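Local atomic coordinates of orotidine 5'-phosphate decarboxylase (Pyrococcus horikoshii, PDB entry 2CZD), a protein that probably catalyses the decarboxylation of orotidine 5'-monophosphate to uridine 5'-monophosphate, the last step of de novo UMP synthesis. Residues 28-33 against 54-59; 58-63 against 82-87. All coordinates share one frame; numbering follows the deposited sequence.

Interaction 1. Residues 28-33 against 54-59; sequences IKVNWP and IIADLK
Lys29 and Asp57 form a salt bridge, NZ to OD2 at 2.8 Å, on the anti lone pair of OD2. With CG anti to the backbone N (chi1 -180°), the lysine slants across Asp57 and bends at its last two torsions. The other oxygen, Asp57 OD1, takes Lys59 NZ at 2.9 Å on its syn side, 20° out of the carboxylate plane, so each oxygen holds one lysine. All three are assigned to the substrate site, Lys59 as proton donor. Asp62 of the second subunit also pairs with Lys59.

The backbones join as neighbouring parallel strands of the TIM barrel. Ile55 N bonds to Ile28 O, Val30 N to Ile55 O and Asp57 N to Val30 O.

One apolar contact is CH-pi. Leu58 CD2 sits over the six-membered ring of Trp32, 3.8 Å from its centroid and 14° off the normal. Trp32 NE1 makes a weak bond to Leu58 O at 3.2 Å, and a water in the ring plane bridges the same two atoms. Trp32 also stacks on Trp32 of the second subunit. An alanine here would probably leave a gap over Leu58 CD2 and deprive the dimer of that stack. Val30 CG2 meets Ile54 CG2 beneath helix 41-50.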
loop_
_atom_site.group_PDB
_atom_site.type_symbol
_atom_site.label_atom_id
_atom_site.label_comp_id
_atom_site.label_asym_id
_atom_site.label_seq_id
_atom_site.Cartn_x
_atom_site.Cartn_y
_atom_site.Cartn_z
ATOM N N ILE B 28 -16.905 -3.418 9.328
ATOM C CA ILE B 28 -16.823 -2.218 8.517
ATOM C C ILE B 28 -15.417 -2.259 7.938
ATOM O O ILE B 28 -14.448 -2.520 8.662
ATOM C CB ILE B 28 -16.949 -0.948 9.369
ATOM C CG1 ILE B 28 -18.334 -0.906 10.021
ATOM C CG2 ILE B 28 -16.701 0.280 8.511
ATOM C CD1 ILE B 28 -18.447 0.136 11.131
ATOM N N LYS B 29 -15.308 -2.038 6.638
ATOM C CA LYS B 29 -13.999 -2.016 5.983
ATOM C C LYS B 29 -13.673 -0.578 5.557
ATOM O O LYS B 29 -14.484 0.092 4.896
ATOM C CB LYS B 29 -14.000 -2.943 4.755
ATOM C CG LYS B 29 -12.653 -2.981 4.006
ATOM C CD LYS B 29 -12.729 -4.001 2.873
ATOM C CE LYS B 29 -13.487 -3.459 1.645
ATOM N NZ LYS B 29 -12.761 -2.323 0.996
ATOM N N VAL B 30 -12.495 -0.102 5.941
ATOM C CA VAL B 30 -12.081 1.250 5.584
ATOM C C VAL B 30 -10.850 1.172 4.685
ATOM O O VAL B 30 -10.098 0.198 4.732
ATOM C CB VAL B 30 -11.774 2.110 6.838
ATOM C CG1 VAL B 30 -13.025 2.194 7.728
ATOM C CG2 VAL B 30 -10.598 1.522 7.611
ATOM N N ASN B 31 -10.648 2.186 3.854
ATOM C CA ASN B 31 -9.496 2.173 2.949
ATOM C C ASN B 31 -8.571 3.377 3.134
ATOM O O ASN B 31 -8.802 4.210 4.005
ATOM C CB ASN B 31 -9.978 2.084 1.498
ATOM C CG ASN B 31 -10.887 3.234 1.109
ATOM O OD1 ASN B 31 -10.953 4.250 1.789
ATOM N ND2 ASN B 31 -11.574 3.084 -0.014
ATOM N N TRP B 32 -7.495 3.452 2.352
ATOM C CA TRP B 32 -6.589 4.590 2.489
ATOM C C TRP B 32 -7.274 5.947 2.212
ATOM O O TRP B 32 -7.039 6.915 2.931
ATOM C CB TRP B 32 -5.350 4.421 1.579
ATOM C CG TRP B 32 -4.265 3.481 2.106
ATOM C CD1 TRP B 32 -3.719 2.420 1.436
ATOM C CD2 TRP B 32 -3.517 3.606 3.326
ATOM N NE1 TRP B 32 -2.677 1.884 2.156
ATOM C CE2 TRP B 32 -2.525 2.590 3.317
ATOM C CE3 TRP B 32 -3.579 4.475 4.418
ATOM C CZ2 TRP B 32 -1.607 2.425 4.354
ATOM C CZ3 TRP B 32 -2.653 4.312 5.466
ATOM C CH2 TRP B 32 -1.679 3.288 5.415
ATOM N N PRO B 33 -8.129 6.032 1.177
ATOM C CA PRO B 33 -8.777 7.328 0.923
ATOM C C PRO B 33 -9.502 7.898 2.146
ATOM O O PRO B 33 -9.407 9.092 2.423
ATOM C CB PRO B 33 -9.733 7.021 -0.231
ATOM C CG PRO B 33 -8.924 6.003 -1.053
ATOM C CD PRO B 33 -8.252 5.125 0.018
ATOM N N ILE B 54 -13.542 -3.668 12.720
ATOM C CA ILE B 54 -13.017 -2.924 11.580
ATOM C C ILE B 54 -11.902 -3.602 10.811
ATOM O O ILE B 54 -10.951 -4.125 11.400
ATOM C CB ILE B 54 -12.501 -1.532 12.042
ATOM C CG1 ILE B 54 -13.662 -0.726 12.637
ATOM C CG2 ILE B 54 -11.880 -0.773 10.874
ATOM C CD1 ILE B 54 -13.215 0.544 13.327
ATOM N N ILE B 55 -12.056 -3.631 9.494
ATOM C CA ILE B 55 -11.019 -4.151 8.619
ATOM C C ILE B 55 -10.367 -2.950 7.935
ATOM O O ILE B 55 -11.059 -2.124 7.332
ATOM C CB ILE B 55 -11.583 -5.042 7.496
ATOM C CG1 ILE B 55 -12.208 -6.297 8.082
ATOM C CG2 ILE B 55 -10.438 -5.447 6.517
ATOM C CD1 ILE B 55 -13.098 -7.061 7.056
ATOM N N ALA B 56 -9.041 -2.841 8.016
ATOM C CA ALA B 56 -8.329 -1.760 7.332
ATOM C C ALA B 56 -7.792 -2.362 6.029
ATOM O O ALA B 56 -6.840 -3.163 6.045
ATOM C CB ALA B 56 -7.182 -1.224 8.207
ATOM N N ASP B 57 -8.446 -2.004 4.925
ATOM C CA ASP B 57 -8.127 -2.511 3.590
ATOM C C ASP B 57 -6.971 -1.677 3.060
ATOM O O ASP B 57 -7.149 -0.788 2.218
ATOM C CB ASP B 57 -9.361 -2.379 2.679
ATOM C CG ASP B 57 -9.177 -3.073 1.345
ATOM O OD1 ASP B 57 -8.043 -3.490 1.046
ATOM O OD2 ASP B 57 -10.160 -3.189 0.582
ATOM N N LEU B 58 -5.788 -1.965 3.586
ATOM C CA LEU B 58 -4.594 -1.218 3.171
ATOM C C LEU B 58 -3.781 -1.900 2.075
ATOM O O LEU B 58 -3.053 -1.222 1.346
ATOM C CB LEU B 58 -3.686 -0.982 4.374
ATOM C CG LEU B 58 -4.388 -0.457 5.626
ATOM C CD1 LEU B 58 -3.333 -0.196 6.711
ATOM C CD2 LEU B 58 -5.156 0.814 5.300
ATOM N N LYS B 59 -3.925 -3.222 1.948
ATOM C CA LYS B 59 -3.156 -4.022 0.977
ATOM C C LYS B 59 -1.684 -3.668 1.138
ATOM O O LYS B 59 -0.986 -3.310 0.177
ATOM C CB LYS B 59 -3.636 -3.786 -0.456
ATOM C CG LYS B 59 -5.065 -4.277 -0.675
ATOM C CD LYS B 59 -5.447 -4.333 -2.158
ATOM C CE LYS B 59 -6.908 -4.764 -2.384
ATOM N NZ LYS B 59 -7.893 -3.771 -1.829
HETATM O O HOH W 1 -6.822 1.481 0.270
HETATM O O HOH W 2 -0.528 0.072 1.268
#

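Interaction 2. Residues 58-63 against 82-87; sequences LKLADI and VIVHTF
His85 meets the chain at Lys59 through the edge of its imidazole. His85 CD2 lies 3.3 Å from Lys59 O, near the ring plane, and 3.8 Å from Lys59 CB. Ala61 CB approaches His85 CD2 obliquely at 4.0 Å. The backbone of His85 is held too, with its N bonded to Leu60 O at 2.9 Å, tilted 18° from the carbonyl plane. Leu60 N also bonds to Ile83 O at 3.2 Å, in the carbonyl plane and on a lone pair. Beside this, the aliphatic part of Lys59 runs alongside Ile83, pointing the same way, with Lys59 CG 4.0 Å from Ile83 CG2.

The two strands belong to a beta-alpha-beta unit of the TIM barrel, joined through helix 64-76. Leu60 and Val84 pair across them, and their side chains share one sheet face. There Leu60 CD1 reaches Val82 CG1 at 3.9 Å, the two side chains crossing obliquely. CG1 of Val82 is anti to its backbone N (chi1 168°), which places that methyl against the leucine. Helices 64-76 and 90-97 pack on this apolar group.

Farther out, His85 NE2 bonds to Ala61 O of the second subunit, and the reciprocal bond also forms. The histidine thus reaches the dimer interface. In the loop, Asp62 OD1 accepts Ile63 N.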
loop_
_atom_site.group_PDB
_atom_site.type_symbol
_atom_site.label_atom_id
_atom_site.label_comp_id
_atom_site.label_asym_id
_atom_site.label_seq_id
_atom_site.Cartn_x
_atom_site.Cartn_y
_atom_site.Cartn_z
ATOM N N LEU B 58 -5.788 -1.965 3.586
ATOM C CA LEU B 58 -4.594 -1.218 3.171
ATOM C C LEU B 58 -3.781 -1.900 2.075
ATOM O O LEU B 58 -3.053 -1.222 1.346
ATOM C CB LEU B 58 -3.686 -0.982 4.374
ATOM C CG LEU B 58 -4.388 -0.457 5.626
ATOM C CD1 LEU B 58 -3.333 -0.196 6.711
ATOM C CD2 LEU B 58 -5.156 0.814 5.300
ATOM N N LYS B 59 -3.925 -3.222 1.948
ATOM C CA LYS B 59 -3.156 -4.022 0.977
ATOM C C LYS B 59 -1.684 -3.668 1.138
ATOM O O LYS B 59 -0.986 -3.310 0.177
ATOM C CB LYS B 59 -3.636 -3.786 -0.456
ATOM C CG LYS B 59 -5.065 -4.277 -0.675
ATOM C CD LYS B 59 -5.447 -4.333 -2.158
ATOM C CE LYS B 59 -6.908 -4.764 -2.384
ATOM N NZ LYS B 59 -7.893 -3.771 -1.829
ATOM N N LEU B 60 -1.218 -3.786 2.380
ATOM C CA LEU B 60 0.173 -3.442 2.688
ATOM C C LEU B 60 1.130 -4.263 1.835
ATOM O O LEU B 60 0.970 -5.487 1.681
ATOM C CB LEU B 60 0.487 -3.635 4.172
ATOM C CG LEU B 60 -0.252 -2.681 5.133
ATOM C CD1 LEU B 60 0.247 -2.966 6.566
ATOM C CD2 LEU B 60 -0.053 -1.209 4.731
ATOM N N ALA B 61 2.129 -3.566 1.300
ATOM C CA ALA B 61 3.098 -4.171 0.388
ATOM C C ALA B 61 4.474 -3.522 0.564
ATOM O O ALA B 61 5.224 -3.314 -0.396
ATOM C CB ALA B 61 2.601 -3.973 -1.048
ATOM N N ASP B 62 4.802 -3.173 1.793
ATOM C CA ASP B 62 6.095 -2.551 2.029
ATOM C C ASP B 62 7.091 -3.530 2.665
ATOM O O ASP B 62 6.804 -4.739 2.835
ATOM C CB ASP B 62 5.910 -1.322 2.936
ATOM C CG ASP B 62 6.790 -0.156 2.514
ATOM O OD1 ASP B 62 8.020 -0.332 2.450
ATOM O OD2 ASP B 62 6.259 0.940 2.248
ATOM N N ILE B 63 8.281 -3.017 2.993
ATOM C CA ILE B 63 9.284 -3.839 3.652
ATOM C C ILE B 63 8.758 -4.189 5.051
ATOM O O ILE B 63 7.904 -3.485 5.617
ATOM C CB ILE B 63 10.647 -3.117 3.744
ATOM C CG1 ILE B 63 10.574 -1.921 4.685
ATOM C CG2 ILE B 63 11.049 -2.651 2.361
ATOM C CD1 ILE B 63 11.935 -1.208 4.845
ATOM N N VAL B 82 -6.106 -6.265 9.284
ATOM C CA VAL B 82 -5.455 -5.470 8.256
ATOM C C VAL B 82 -5.279 -6.369 7.044
ATOM O O VAL B 82 -4.835 -7.519 7.180
ATOM C CB VAL B 82 -4.040 -4.978 8.711
ATOM C CG1 VAL B 82 -3.282 -4.404 7.525
ATOM C CG2 VAL B 82 -4.179 -3.903 9.796
ATOM N N ILE B 83 -5.665 -5.859 5.868
ATOM C CA ILE B 83 -5.472 -6.604 4.617
ATOM C C ILE B 83 -4.041 -6.363 4.124
ATOM O O ILE B 83 -3.595 -5.217 3.987
ATOM C CB ILE B 83 -6.497 -6.172 3.553
ATOM C CG1 ILE B 83 -7.887 -6.578 4.043
ATOM C CG2 ILE B 83 -6.199 -6.841 2.181
ATOM C CD1 ILE B 83 -9.060 -6.171 3.116
ATOM N N VAL B 84 -3.331 -7.455 3.849
ATOM C CA VAL B 84 -1.942 -7.385 3.417
ATOM C C VAL B 84 -1.723 -8.221 2.171
ATOM O O VAL B 84 -2.396 -9.241 1.964
ATOM C CB VAL B 84 -1.000 -7.918 4.530
ATOM C CG1 VAL B 84 -1.180 -7.114 5.794
ATOM C CG2 VAL B 84 -1.294 -9.398 4.781
ATOM N N HIS B 85 -0.809 -7.779 1.316
ATOM C CA HIS B 85 -0.484 -8.558 0.114
ATOM C C HIS B 85 0.412 -9.727 0.505
ATOM O O HIS B 85 1.090 -9.693 1.536
ATOM C CB HIS B 85 0.299 -7.714 -0.898
ATOM C CG HIS B 85 -0.559 -7.047 -1.926
ATOM N ND1 HIS B 85 -1.215 -7.747 -2.916
ATOM C CD2 HIS B 85 -0.854 -5.735 -2.128
ATOM C CE1 HIS B 85 -1.877 -6.899 -3.684
ATOM N NE2 HIS B 85 -1.674 -5.669 -3.227
ATOM N N THR B 86 0.389 -10.750 -0.342
ATOM C CA THR B 86 1.215 -11.943 -0.182
ATOM C C THR B 86 2.500 -11.792 -1.009
ATOM O O THR B 86 3.547 -12.319 -0.631
ATOM C CB THR B 86 0.475 -13.195 -0.717
ATOM O OG1 THR B 86 -0.771 -13.320 -0.027
ATOM C CG2 THR B 86 1.268 -14.465 -0.463
ATOM N N PHE B 87 2.400 -11.064 -2.129
ATOM C CA PHE B 87 3.488 -10.902 -3.123
ATOM C C PHE B 87 4.839 -10.440 -2.595
ATOM O O PHE B 87 5.874 -10.878 -3.085
ATOM C CB PHE B 87 3.013 -9.906 -4.219
ATOM C CG PHE B 87 3.405 -10.255 -5.643
ATOM C CD1 PHE B 87 4.735 -10.338 -6.030
ATOM C CD2 PHE B 87 2.422 -10.439 -6.615
ATOM C CE1 PHE B 87 5.083 -10.608 -7.381
ATOM C CE2 PHE B 87 2.777 -10.710 -7.976
ATOM C CZ PHE B 87 4.099 -10.792 -8.329
#

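From the N terminus, strand 27-31 comes first. The chain then passes through helices 32-38 and 41-50 and returns as strand 53-60, where interaction 1 closes that loop. Helix 64-76 follows, and strand 81-85 closes the next loop in interaction 2. The loops run in succession, and both contacts use Leu58 and Lys59. Strand 53-60 therefore lies between its two neighbours in the barrel. The contacts also touch directly. Ala56 O and Ile83 N probably form a hydrogen bond, and Ile83 CD1 packs against Asp57 OD1. On the other face, Trp32 CZ2 packs on Leu60 CD2. Both contacts reach the second subunit of the dimer.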